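Local coordinates for protein beta-N-acetylglucosaminidase (Thermotoga maritima, PDB 3WO8) that probably hydrolyses terminal non-reducing N-acetyl-D-hexosamine residues from N-acetyl-beta-D-hexosaminides, as a member of glycosyl hydrolase family 3, at residues 353-365 with 385-399. Residues are numbered along the deposited sequence; the frame is centred on the assembly and turned at random.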
loop_
_atom_site.group_PDB
_atom_site.type_symbol
_atom_site.label_atom_id
_atom_site.label_comp_id
_atom_site.label_asym_id
_atom_site.label_seq_id
_atom_site.Cartn_x
_atom_site.Cartn_y
_atom_site.Cartn_z
ATOM N N ASP B 353 -27.265 18.096 -17.244
ATOM C CA ASP B 353 -28.431 17.538 -16.556
ATOM C C ASP B 353 -28.170 16.052 -16.403
ATOM O O ASP B 353 -27.801 15.371 -17.377
ATOM C CB ASP B 353 -29.740 17.760 -17.341
ATOM C CG ASP B 353 -30.232 19.230 -17.326
ATOM O OD1 ASP B 353 -29.656 20.106 -16.639
ATOM O OD2 ASP B 353 -31.234 19.502 -18.021
ATOM N N HIS B 354 -28.321 15.569 -15.173
ATOM C CA HIS B 354 -28.190 14.161 -14.909
ATOM C C HIS B 354 -29.361 13.493 -15.656
ATOM O O HIS B 354 -30.519 13.566 -15.247
ATOM C CB HIS B 354 -28.170 13.852 -13.404
ATOM C CG HIS B 354 -28.670 12.475 -13.071
ATOM N ND1 HIS B 354 -29.795 12.253 -12.301
ATOM C CD2 HIS B 354 -28.226 11.248 -13.442
ATOM C CE1 HIS B 354 -30.009 10.952 -12.196
ATOM N NE2 HIS B 354 -29.075 10.319 -12.883
ATOM N N THR B 355 -29.034 12.899 -16.799
ATOM C CA THR B 355 -29.951 12.071 -17.542
ATOM C C THR B 355 -30.058 10.733 -16.834
ATOM O O THR B 355 -29.340 10.444 -15.883
ATOM C CB THR B 355 -29.428 11.828 -18.961
ATOM O OG1 THR B 355 -28.119 11.246 -18.897
ATOM C CG2 THR B 355 -29.351 13.123 -19.730
ATOM N N SER B 356 -30.943 9.886 -17.306
ATOM C CA SER B 356 -31.117 8.598 -16.647
ATOM C C SER B 356 -29.984 7.607 -16.992
ATOM O O SER B 356 -29.535 6.789 -16.157
ATOM C CB SER B 356 -32.473 8.020 -17.028
ATOM O OG SER B 356 -32.781 6.944 -16.175
ATOM N N GLU B 357 -29.540 7.668 -18.238
ATOM C CA GLU B 357 -28.474 6.795 -18.668
ATOM C C GLU B 357 -27.416 7.547 -19.436
ATOM O O GLU B 357 -27.702 8.521 -20.156
ATOM C CB GLU B 357 -29.002 5.613 -19.500
ATOM C CG GLU B 357 -29.212 5.897 -20.981
ATOM C CD GLU B 357 -27.963 5.714 -21.842
ATOM O OE1 GLU B 357 -27.354 4.616 -21.788
ATOM O OE2 GLU B 357 -27.630 6.664 -22.604
ATOM N N VAL B 358 -26.192 7.068 -19.254
ATOM C CA VAL B 358 -25.084 7.490 -20.078
ATOM C C VAL B 358 -24.613 6.313 -20.850
ATOM O O VAL B 358 -24.628 5.214 -20.353
ATOM C CB VAL B 358 -23.886 7.941 -19.275
ATOM C CG1 VAL B 358 -23.974 9.408 -19.063
ATOM C CG2 VAL B 358 -23.802 7.196 -17.950
ATOM N N THR B 359 -24.139 6.552 -22.047
ATOM C CA THR B 359 -23.368 5.524 -22.673
ATOM C C THR B 359 -21.901 5.972 -22.655
ATOM O O THR B 359 -21.595 7.126 -22.867
ATOM C CB THR B 359 -23.946 5.075 -24.051
ATOM O OG1 THR B 359 -23.129 5.494 -25.126
ATOM C CG2 THR B 359 -25.368 5.543 -24.243
ATOM N N LEU B 360 -21.013 5.044 -22.333
ATOM C CA LEU B 360 -19.610 5.341 -22.120
ATOM C C LEU B 360 -18.802 4.761 -23.243
ATOM O O LEU B 360 -18.916 3.567 -23.531
ATOM C CB LEU B 360 -19.142 4.696 -20.831
ATOM C CG LEU B 360 -19.999 4.960 -19.603
ATOM C CD1 LEU B 360 -19.379 4.298 -18.376
ATOM C CD2 LEU B 360 -20.065 6.435 -19.389
ATOM N N LEU B 361 -18.003 5.590 -23.893
ATOM C CA LEU B 361 -17.075 5.056 -24.866
ATOM C C LEU B 361 -15.749 5.037 -24.183
ATOM O O LEU B 361 -15.258 6.072 -23.788
ATOM C CB LEU B 361 -17.030 5.925 -26.095
ATOM C CG LEU B 361 -18.360 5.791 -26.810
ATOM C CD1 LEU B 361 -18.675 7.056 -27.565
ATOM C CD2 LEU B 361 -18.321 4.595 -27.722
ATOM N N VAL B 362 -15.201 3.849 -23.989
ATOM C CA VAL B 362 -14.040 3.696 -23.161
ATOM C C VAL B 362 -13.007 2.959 -23.969
ATOM O O VAL B 362 -13.280 1.880 -24.455
ATOM C CB VAL B 362 -14.376 2.882 -21.915
ATOM C CG1 VAL B 362 -13.102 2.491 -21.161
ATOM C CG2 VAL B 362 -15.326 3.655 -21.031
ATOM N N PRO B 363 -11.806 3.516 -24.094
ATOM C CA PRO B 363 -10.786 2.832 -24.881
ATOM C C PRO B 363 -10.351 1.502 -24.294
ATOM O O PRO B 363 -10.309 1.334 -23.088
ATOM C CB PRO B 363 -9.605 3.803 -24.878
ATOM C CG PRO B 363 -10.040 5.015 -24.149
ATOM C CD PRO B 363 -11.289 4.694 -23.399
ATOM N N SER B 364 -10.029 0.566 -25.156
ATOM C CA SER B 364 -9.506 -0.710 -24.724
ATOM C C SER B 364 -8.003 -0.630 -24.746
ATOM O O SER B 364 -7.430 0.179 -25.469
ATOM C CB SER B 364 -9.936 -1.803 -25.671
ATOM O OG SER B 364 -9.131 -2.932 -25.430
ATOM N N SER B 365 -7.349 -1.489 -23.970
ATOM C CA SER B 365 -5.890 -1.397 -23.856
ATOM C C SER B 365 -5.102 -2.692 -24.089
ATOM O O SER B 365 -5.541 -3.811 -23.750
ATOM C CB SER B 365 -5.495 -0.776 -22.526
ATOM O OG SER B 365 -4.314 -0.047 -22.722
ATOM N N VAL B 385 -18.299 5.889 -13.008
ATOM C CA VAL B 385 -19.463 6.549 -13.527
ATOM C C VAL B 385 -20.743 5.962 -12.946
ATOM O O VAL B 385 -21.732 6.672 -12.779
ATOM C CB VAL B 385 -19.455 6.467 -15.045
ATOM C CG1 VAL B 385 -20.762 6.982 -15.603
ATOM C CG2 VAL B 385 -18.263 7.243 -15.598
ATOM N N SER B 386 -20.735 4.673 -12.611
ATOM C CA SER B 386 -21.922 4.075 -11.995
ATOM C C SER B 386 -22.301 4.794 -10.724
ATOM O O SER B 386 -23.403 4.632 -10.248
ATOM C CB SER B 386 -21.718 2.613 -11.677
ATOM O OG SER B 386 -21.270 2.431 -10.336
ATOM N N ARG B 387 -21.380 5.559 -10.136
ATOM C CA ARG B 387 -21.692 6.251 -8.883
ATOM C C ARG B 387 -22.618 7.426 -9.082
ATOM O O ARG B 387 -23.243 7.875 -8.139
ATOM C CB ARG B 387 -20.424 6.683 -8.149
ATOM C CG ARG B 387 -19.599 5.498 -7.688
ATOM C CD ARG B 387 -18.406 5.850 -6.808
ATOM N NE ARG B 387 -18.069 4.607 -6.130
ATOM C CZ ARG B 387 -18.581 4.209 -4.963
ATOM N NH1 ARG B 387 -18.219 3.024 -4.495
ATOM N NH2 ARG B 387 -19.416 4.988 -4.239
ATOM N N PHE B 388 -22.723 7.892 -10.319
ATOM C CA PHE B 388 -23.565 9.035 -10.690
ATOM C C PHE B 388 -24.675 8.764 -11.721
ATOM O O PHE B 388 -25.370 9.684 -12.120
ATOM C CB PHE B 388 -22.673 10.100 -11.306
ATOM C CG PHE B 388 -21.437 10.386 -10.530
ATOM C CD1 PHE B 388 -21.443 11.334 -9.531
ATOM C CD2 PHE B 388 -20.251 9.722 -10.818
ATOM C CE1 PHE B 388 -20.292 11.614 -8.812
ATOM C CE2 PHE B 388 -19.089 9.996 -10.113
ATOM C CZ PHE B 388 -19.112 10.943 -9.101
ATOM N N PHE B 389 -24.790 7.537 -12.205
ATOM C CA PHE B 389 -25.847 7.141 -13.138
ATOM C C PHE B 389 -26.433 5.754 -12.810
ATOM O O PHE B 389 -25.717 4.796 -12.450
ATOM C CB PHE B 389 -25.317 7.146 -14.545
ATOM C CG PHE B 389 -24.875 8.481 -14.996
ATOM C CD1 PHE B 389 -23.638 8.957 -14.653
ATOM C CD2 PHE B 389 -25.721 9.289 -15.753
ATOM C CE1 PHE B 389 -23.236 10.207 -15.069
ATOM C CE2 PHE B 389 -25.326 10.544 -16.166
ATOM C CZ PHE B 389 -24.080 10.998 -15.825
ATOM N N GLU B 390 -27.748 5.653 -12.977
ATOM C CA GLU B 390 -28.487 4.429 -12.596
ATOM C C GLU B 390 -28.526 3.415 -13.740
ATOM O O GLU B 390 -28.870 2.246 -13.535
ATOM C CB GLU B 390 -29.896 4.777 -12.102
ATOM C CG GLU B 390 -30.696 5.669 -13.044
ATOM C CD GLU B 390 -31.771 6.450 -12.315
ATOM O OE1 GLU B 390 -31.453 7.128 -11.311
ATOM O OE2 GLU B 390 -32.942 6.396 -12.751
ATOM N N VAL B 391 -28.175 3.886 -14.939
ATOM C CA VAL B 391 -28.015 3.015 -16.092
ATOM C C VAL B 391 -26.886 3.468 -17.033
ATOM O O VAL B 391 -26.695 4.648 -17.273
ATOM C CB VAL B 391 -29.331 2.925 -16.888
ATOM C CG1 VAL B 391 -29.281 1.760 -17.851
ATOM C CG2 VAL B 391 -30.522 2.794 -15.948
ATOM N N GLU B 392 -26.160 2.509 -17.581
ATOM C CA GLU B 392 -25.022 2.817 -18.402
ATOM C C GLU B 392 -24.742 1.721 -19.423
ATOM O O GLU B 392 -24.692 0.544 -19.092
ATOM C CB GLU B 392 -23.787 3.174 -17.557
ATOM C CG GLU B 392 -23.268 2.145 -16.581
ATOM C CD GLU B 392 -21.860 2.458 -16.037
ATOM O OE1 GLU B 392 -20.887 1.915 -16.604
ATOM O OE2 GLU B 392 -21.704 3.217 -15.047
ATOM N N ASN B 393 -24.664 2.133 -20.691
ATOM C CA ASN B 393 -24.236 1.268 -21.781
ATOM C C ASN B 393 -22.739 1.486 -21.989
ATOM O O ASN B 393 -22.317 2.544 -22.360
ATOM C CB ASN B 393 -25.023 1.537 -23.088
ATOM C CG ASN B 393 -24.501 0.701 -24.291
ATOM O OD1 ASN B 393 -23.894 -0.376 -24.125
ATOM N ND2 ASN B 393 -24.754 1.192 -25.507
ATOM N N VAL B 394 -21.950 0.458 -21.746
ATOM C CA VAL B 394 -20.508 0.529 -21.914
ATOM C C VAL B 394 -20.068 -0.063 -23.246
ATOM O O VAL B 394 -20.340 -1.243 -23.511
ATOM C CB VAL B 394 -19.830 -0.280 -20.821
ATOM C CG1 VAL B 394 -18.330 -0.207 -20.961
ATOM C CG2 VAL B 394 -20.268 0.223 -19.451
ATOM N N VAL B 395 -19.360 0.720 -24.062
ATOM C CA VAL B 395 -18.737 0.146 -25.236
ATOM C C VAL B 395 -17.277 0.490 -25.277
ATOM O O VAL B 395 -16.894 1.623 -25.060
ATOM C CB VAL B 395 -19.454 0.469 -26.577
ATOM C CG1 VAL B 395 -20.327 1.690 -26.484
ATOM C CG2 VAL B 395 -18.472 0.618 -27.720
ATOM N N ARG B 396 -16.477 -0.516 -25.605
ATOM C CA ARG B 396 -15.057 -0.420 -25.619
ATOM C C ARG B 396 -14.561 -0.283 -27.037
ATOM O O ARG B 396 -14.835 -1.141 -27.855
ATOM C CB ARG B 396 -14.483 -1.702 -25.015
ATOM C CG ARG B 396 -14.856 -1.984 -23.553
ATOM C CD ARG B 396 -14.611 -0.813 -22.597
ATOM N NE ARG B 396 -13.186 -0.535 -22.401
ATOM C CZ ARG B 396 -12.433 -1.106 -21.454
ATOM N NH1 ARG B 396 -12.947 -1.983 -20.606
ATOM N NH2 ARG B 396 -11.157 -0.789 -21.333
ATOM N N TYR B 397 -13.802 0.766 -27.339
ATOM C CA TYR B 397 -13.271 0.947 -28.711
ATOM C C TYR B 397 -11.775 0.953 -28.728
ATOM O O TYR B 397 -11.159 1.171 -27.697
ATOM C CB TYR B 397 -13.755 2.229 -29.321
ATOM C CG TYR B 397 -13.208 3.460 -28.666
ATOM C CD1 TYR B 397 -13.819 4.003 -27.558
ATOM C CD2 TYR B 397 -12.100 4.113 -29.185
ATOM C CE1 TYR B 397 -13.328 5.147 -26.956
ATOM C CE2 TYR B 397 -11.610 5.257 -28.605
ATOM C CZ TYR B 397 -12.228 5.758 -27.489
ATOM O OH TYR B 397 -11.749 6.891 -26.935
ATOM N N THR B 398 -11.181 0.703 -29.893
ATOM C CA THR B 398 -9.700 0.656 -29.983
ATOM C C THR B 398 -9.276 2.032 -30.413
ATOM O O THR B 398 -9.925 2.667 -31.253
ATOM C CB THR B 398 -9.105 -0.480 -30.873
ATOM O OG1 THR B 398 -9.563 -0.371 -32.215
ATOM C CG2 THR B 398 -9.500 -1.884 -30.335
ATOM N N VAL B 399 -8.220 2.513 -29.770
ATOM C CA VAL B 399 -7.856 3.899 -29.862
ATOM C C VAL B 399 -7.590 4.261 -31.311
ATOM O O VAL B 399 -8.029 5.287 -31.792
ATOM C CB VAL B 399 -6.654 4.204 -28.941
ATOM C CG1 VAL B 399 -5.515 4.947 -29.660
ATOM C CG2 VAL B 399 -7.137 5.011 -27.761
#
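Arg-396 reaches across to the neighbouring strand and donates two side-chain hydrogen bonds, NH2 to Pro-363 O at 2.9 Å and NE to Val-362 O at 3.2 Å. Both acceptors lie close to the guanidinium plane, and bends at chi2 (-51°) and chi3 (-69°) fold the chain back to meet them. Val-362 O is gripped twice, since Tyr-397 N approaches it from the opposite face of its carbonyl plane. Replacing Arg-396 by an alanine would remove both bonds and is likely to leave Asp-379 of helix 374-385, which forms a salt bridge with Arg-396 NH2, without its mate. Before this end runs a parallel ladder, in which Leu-360 N binds Asn-393 O at 2.8 Å and Leu-360 O takes Val-395 N in a nearly straight bond of 2.9 Å. Pro-363 CA sits over one face of the Tyr-397 ring, whose hydroxyl bonds to Phe-414 O. At the other end, Val-358 lays CG2 over the Phe-389 ring, 3.7 Å from its centroid, while His-354 turns an edge toward that ring in an offset edge-to-face pair. Leu-360 and Val-385 meet tip to tip. The two strands and helix 374-385 form a beta-alpha-beta unit of the C-terminal domain; strand 391-397 forms the edge of the mixed sheet within this chain, strand 357-363 has 411-415 as its partner on the side away from 391-397, and helix 462-471 packs against Val-385 and Phe-388.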